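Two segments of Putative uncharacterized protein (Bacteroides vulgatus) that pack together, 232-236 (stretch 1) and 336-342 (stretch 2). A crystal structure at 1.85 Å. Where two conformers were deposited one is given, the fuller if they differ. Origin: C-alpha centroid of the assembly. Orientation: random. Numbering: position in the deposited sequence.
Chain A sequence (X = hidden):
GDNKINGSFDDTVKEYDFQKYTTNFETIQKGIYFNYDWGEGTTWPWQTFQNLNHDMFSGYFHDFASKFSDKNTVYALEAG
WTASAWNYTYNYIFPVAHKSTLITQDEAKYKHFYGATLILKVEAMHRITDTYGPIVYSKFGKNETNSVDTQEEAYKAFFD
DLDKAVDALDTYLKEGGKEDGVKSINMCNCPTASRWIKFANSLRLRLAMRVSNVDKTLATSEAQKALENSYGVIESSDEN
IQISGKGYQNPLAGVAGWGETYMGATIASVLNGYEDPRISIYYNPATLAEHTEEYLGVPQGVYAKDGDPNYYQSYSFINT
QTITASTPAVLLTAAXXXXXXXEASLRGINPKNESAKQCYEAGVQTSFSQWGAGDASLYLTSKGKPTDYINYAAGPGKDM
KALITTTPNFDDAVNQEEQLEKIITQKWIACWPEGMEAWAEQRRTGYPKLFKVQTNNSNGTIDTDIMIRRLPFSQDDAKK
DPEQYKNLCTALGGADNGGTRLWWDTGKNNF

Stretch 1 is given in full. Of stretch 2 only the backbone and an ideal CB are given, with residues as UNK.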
ATOM      1  N   GLY A 232      15.920  -7.255 -14.202  1.00 16.16           N
ATOM      2  CA  GLY A 232      14.541  -7.052 -14.633  1.00 18.12           C
ATOM      3  C   GLY A 232      13.638  -6.576 -13.517  1.00 17.28           C
ATOM      4  O   GLY A 232      14.095  -6.376 -12.397  1.00 15.08           O
ATOM      5  N   VAL A 233      12.356  -6.379 -13.858  1.00 14.51           N
ATOM      6  CA  VAL A 233      11.318  -6.037 -12.901  1.00 12.73           C
ATOM      7  C   VAL A 233      10.221  -7.090 -13.035  1.00 13.87           C
ATOM      8  O   VAL A 233      10.219  -7.893 -13.979  1.00 14.67           O
ATOM      9  CB  VAL A 233      10.745  -4.620 -13.136  1.00 11.67           C
ATOM     10  CG1 VAL A 233      11.818  -3.519 -12.885  1.00 12.24           C
ATOM     11  CG2 VAL A 233      10.146  -4.470 -14.559  1.00 10.41           C
ATOM     12  N   ILE A 234       9.308  -7.107 -12.077  1.00 13.61           N
ATOM     13  CA  ILE A 234       8.253  -8.115 -12.059  1.00 13.00           C
ATOM     14  C   ILE A 234       7.270  -7.850 -13.190  1.00 13.06           C
ATOM     15  O   ILE A 234       6.732  -6.752 -13.303  1.00 12.99           O
ATOM     16  CB  ILE A 234       7.553  -8.151 -10.681  1.00 14.14           C
ATOM     17  CG1 ILE A 234       8.573  -8.538  -9.590  1.00 16.50           C
ATOM     18  CG2 ILE A 234       6.392  -9.185 -10.693  1.00 11.03           C
ATOM     19  CD1 ILE A 234       8.070  -8.323  -8.198  1.00 20.27           C
ATOM     20  N   GLU A 235       7.055  -8.863 -14.037  1.00 12.34           N
ATOM     21  CA  GLU A 235       6.174  -8.762 -15.208  1.00 12.10           C
ATOM     22  C   GLU A 235       5.049  -9.793 -15.237  1.00 13.46           C
ATOM     23  O   GLU A 235       4.048  -9.578 -15.911  1.00 14.68           O
ATOM     24  CB  GLU A 235       7.018  -8.917 -16.485  1.00 15.97           C
ATOM     25  CG  GLU A 235       7.963  -7.735 -16.672  1.00 14.23           C
ATOM     26  CD  GLU A 235       8.796  -7.806 -17.936  1.00 20.78           C
ATOM     27  OE1 GLU A 235       8.667  -8.776 -18.689  1.00 18.16           O
ATOM     28  OE2 GLU A 235       9.584  -6.873 -18.182  1.00 19.36           O
ATOM     29  N   SER A 236       5.232 -10.891 -14.506  1.00 13.49           N
ATOM     30  CA  SER A 236       4.246 -11.975 -14.432  0.50 15.04           C
ATOM     31  C   SER A 236       3.663 -12.073 -13.037  1.00 13.06           C
ATOM     32  O   SER A 236       4.399 -12.001 -12.058  1.00 13.86           O
ATOM     33  CB  SER A 236       4.913 -13.321 -14.759  0.50 15.97           C
ATOM     34  OG  SER A 236       4.029 -14.393 -14.467  0.50 16.94           O
ATOM     35  N   UNK A 336       0.848  -3.799 -10.913  1.00 10.30           N
ATOM     36  CA  UNK A 336       1.321  -2.491 -10.419  1.00 10.66           C
ATOM     37  C   UNK A 336       2.596  -2.068 -11.151  1.00 10.81           C
ATOM     38  O   UNK A 336       2.756  -0.916 -11.533  1.00 10.41           O
ATOM     39  CB  UNK A 336       1.576  -2.545  -8.911  1.00 10.66           C
ATOM     40  N   UNK A 337       3.513  -2.999 -11.333  1.00 10.78           N
ATOM     41  CA  UNK A 337       4.784  -2.685 -11.979  1.00 10.12           C
ATOM     42  C   UNK A 337       4.561  -2.183 -13.432  1.00 10.22           C
ATOM     43  O   UNK A 337       5.181  -1.213 -13.872  1.00 12.01           O
ATOM     44  CB  UNK A 337       5.689  -3.919 -11.973  1.00 10.12           C
ATOM     45  N   UNK A 338       3.648  -2.814 -14.153  1.00 10.70           N
ATOM     46  CA  UNK A 338       3.282  -2.339 -15.495  1.00 11.00           C
ATOM     47  C   UNK A 338       2.667  -0.921 -15.468  1.00  9.88           C
ATOM     48  O   UNK A 338       2.941  -0.106 -16.354  1.00 11.80           O
ATOM     49  CB  UNK A 338       2.296  -3.317 -16.136  1.00 11.00           C
ATOM     50  N   UNK A 339       1.834  -0.635 -14.478  1.00  8.23           N
ATOM     51  CA  UNK A 339       1.230   0.702 -14.366  1.00 10.85           C
ATOM     52  C   UNK A 339       2.283   1.756 -13.981  1.00 10.57           C
ATOM     53  O   UNK A 339       2.178   2.913 -14.367  1.00 11.10           O
ATOM     54  CB  UNK A 339       0.101   0.688 -13.333  1.00 10.85           C
ATOM     55  N   UNK A 340       3.290   1.357 -13.206  1.00  9.97           N
ATOM     56  CA  UNK A 340       4.412   2.244 -12.899  1.00  9.01           C
ATOM     57  C   UNK A 340       5.190   2.550 -14.174  1.00 11.21           C
ATOM     58  O   UNK A 340       5.586   3.690 -14.418  1.00 11.25           O
ATOM     59  CB  UNK A 340       5.330   1.618 -11.847  1.00  9.01           C
ATOM     60  N   UNK A 341       5.428   1.531 -14.992  1.00  9.99           N
ATOM     61  CA  UNK A 341       6.067   1.732 -16.283  1.00 12.53           C
ATOM     62  C   UNK A 341       5.217   2.608 -17.204  1.00 12.58           C
ATOM     63  O   UNK A 341       5.751   3.448 -17.932  1.00 12.97           O
ATOM     64  CB  UNK A 341       6.340   0.382 -16.948  1.00 12.53           C
ATOM     65  N   UNK A 342       3.893   2.443 -17.145  1.00 11.68           N
ATOM     66  CA  UNK A 342       3.005   3.293 -17.941  1.00 11.58           C
ATOM     67  C   UNK A 342       3.168   4.767 -17.543  1.00 13.26           C
ATOM     68  O   UNK A 342       3.228   5.670 -18.390  1.00 11.65           O
ATOM     69  CB  UNK A 342       1.550   2.854 -17.767  1.00 11.58           C
TER

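Stretch 2 is helical, with phi near -60° and psi near -40° throughout. Stretch 1 is an irregular segment passing one side of this helix, so 337, 338 and 341 matter most.

Position 336 points sideways, and nothing of stretch 1 lies within 5.5 Å of its CB. The contact leaves the choice wide. The residue is Glu336, which makes its hydrogen bonds elsewhere in the structure.

Position 337 points toward stretch 1, and its CA is 6.4 Å from Ile234 CA. The ideal CB is already 3.3 Å from Ile234 O, which is tight, and 5.2 Å from Val233 CG2. A small or medium side chain suits such a place: Ala, Ser, Thr or Val. The residue is Thr337, chi1 m. Its CG2 packs against the valine, 3.8 Å from Val233 CG2. Its OG1 makes no hydrogen bond to stretch 1 and is satisfied elsewhere in the structure.

Position 338 points sideways, with stretch 1 beyond 5.5 Å of its CB. A long side chain could still turn back toward Glu235, whose carbonyl O is an acceptor. Gln, Lys, Arg or Trp could offer a donor. The residue is Trp338, chi1 m. The ring end comes nearer than the CA-to-CB direction suggests, and NE1 donates to Glu235 O at 3.2 Å, with an N-H...O angle of 161°. The acceptor lies at the ring edge, near its plane, as an indole N-H requires. The ring also meets the glutamate's aliphatic part, with Trp338 CZ2 3.8 Å from Glu235 CG.

Positions 339 and 340 are out of reach of stretch 1, which gives no preference. They are Phe339 and Leu340.

Position 341 points toward stretch 1 across open space. Ahead lie the carboxylate of Glu235 and the methyls of Val233. A long basic side chain suits it: Arg best, Lys only near full stretch. The residue is Arg341. Its NH1 donates to Glu235 OE2 at 2.9 Å, angle 168°, in a salt bridge with the carboxylate oxygen near the guanidinium plane. Arg341 NH1 also lies 3.4 Å from Val233 CG2. Two waters extend the link. The O of water 1 is 3.0 Å from Arg341 NH1, from which it accepts, and 2.8 Å from Ile234 O, to which it donates. The other accepts from Arg341 NH2 and donates to Glu235 OE2.

Position 342 is out of reach, and stretch 1 sets no demand. It is Ala342.

Stretch 2 (336-342) ETWFLRA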
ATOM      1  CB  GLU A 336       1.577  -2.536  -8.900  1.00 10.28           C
ATOM      2  CG  GLU A 336       2.211  -1.238  -8.402  1.00 16.71           C
ATOM      3  CD  GLU A 336       2.712  -1.259  -6.978  1.00 15.67           C
ATOM      4  OE1 GLU A 336       2.470  -2.247  -6.248  1.00 19.53           O
ATOM      5  OE2 GLU A 336       3.351  -0.251  -6.595  1.00 15.83           O
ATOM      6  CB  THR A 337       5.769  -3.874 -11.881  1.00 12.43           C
ATOM      7  OG1 THR A 337       5.947  -4.217 -10.489  1.00 13.46           O
ATOM      8  CG2 THR A 337       7.133  -3.512 -12.495  1.00  9.65           C
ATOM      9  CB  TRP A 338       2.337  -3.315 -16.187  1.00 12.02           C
ATOM     10  CG  TRP A 338       3.025  -4.538 -16.752  1.00 13.99           C
ATOM     11  CD1 TRP A 338       2.904  -5.805 -16.312  1.00 13.28           C
ATOM     12  CD2 TRP A 338       3.962  -4.579 -17.836  1.00 11.22           C
ATOM     13  NE1 TRP A 338       3.700  -6.644 -17.045  1.00 15.33           N
ATOM     14  CE2 TRP A 338       4.357  -5.915 -17.994  1.00 15.87           C
ATOM     15  CE3 TRP A 338       4.512  -3.615 -18.682  1.00 12.91           C
ATOM     16  CZ2 TRP A 338       5.267  -6.318 -18.980  1.00 15.33           C
ATOM     17  CZ3 TRP A 338       5.387  -4.014 -19.674  1.00 13.06           C
ATOM     18  CH2 TRP A 338       5.753  -5.347 -19.819  1.00 16.60           C
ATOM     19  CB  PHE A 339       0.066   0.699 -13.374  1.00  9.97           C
ATOM     20  CG  PHE A 339      -1.136  -0.076 -13.842  1.00 11.08           C
ATOM     21  CD1 PHE A 339      -1.776   0.266 -15.018  1.00 11.49           C
ATOM     22  CD2 PHE A 339      -1.611  -1.155 -13.125  1.00 10.06           C
ATOM     23  CE1 PHE A 339      -2.883  -0.452 -15.464  1.00 11.08           C
ATOM     24  CE2 PHE A 339      -2.733  -1.866 -13.544  1.00 10.74           C
ATOM     25  CZ  PHE A 339      -3.363  -1.521 -14.719  1.00 10.67           C
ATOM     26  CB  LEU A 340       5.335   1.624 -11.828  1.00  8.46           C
ATOM     27  CG  LEU A 340       4.775   1.585 -10.409  1.00 12.40           C
ATOM     28  CD1 LEU A 340       5.551   0.603  -9.475  1.00 12.01           C
ATOM     29  CD2 LEU A 340       4.741   3.021  -9.833  1.00 11.19           C
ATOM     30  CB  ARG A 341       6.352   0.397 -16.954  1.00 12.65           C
ATOM     31  CG  ARG A 341       7.438  -0.384 -16.255  1.00 10.92           C
ATOM     32  CD  ARG A 341       7.431  -1.855 -16.608  1.00 11.66           C
ATOM     33  NE  ARG A 341       7.955  -2.158 -17.928  1.00 11.51           N
ATOM     34  CZ  ARG A 341       8.386  -3.365 -18.305  1.00 15.61           C
ATOM     35  NH1 ARG A 341       8.325  -4.403 -17.486  1.00 13.83           N
ATOM     36  NH2 ARG A 341       8.897  -3.535 -19.522  1.00 16.26           N
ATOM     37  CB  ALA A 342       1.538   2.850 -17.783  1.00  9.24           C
TER
HETATM   38  O   HOH W   1       6.260  -4.963 -15.344  1.00 15.16           O
HETATM   39  O   HOH W   2       9.859  -6.077 -20.747  1.00 23.40           O
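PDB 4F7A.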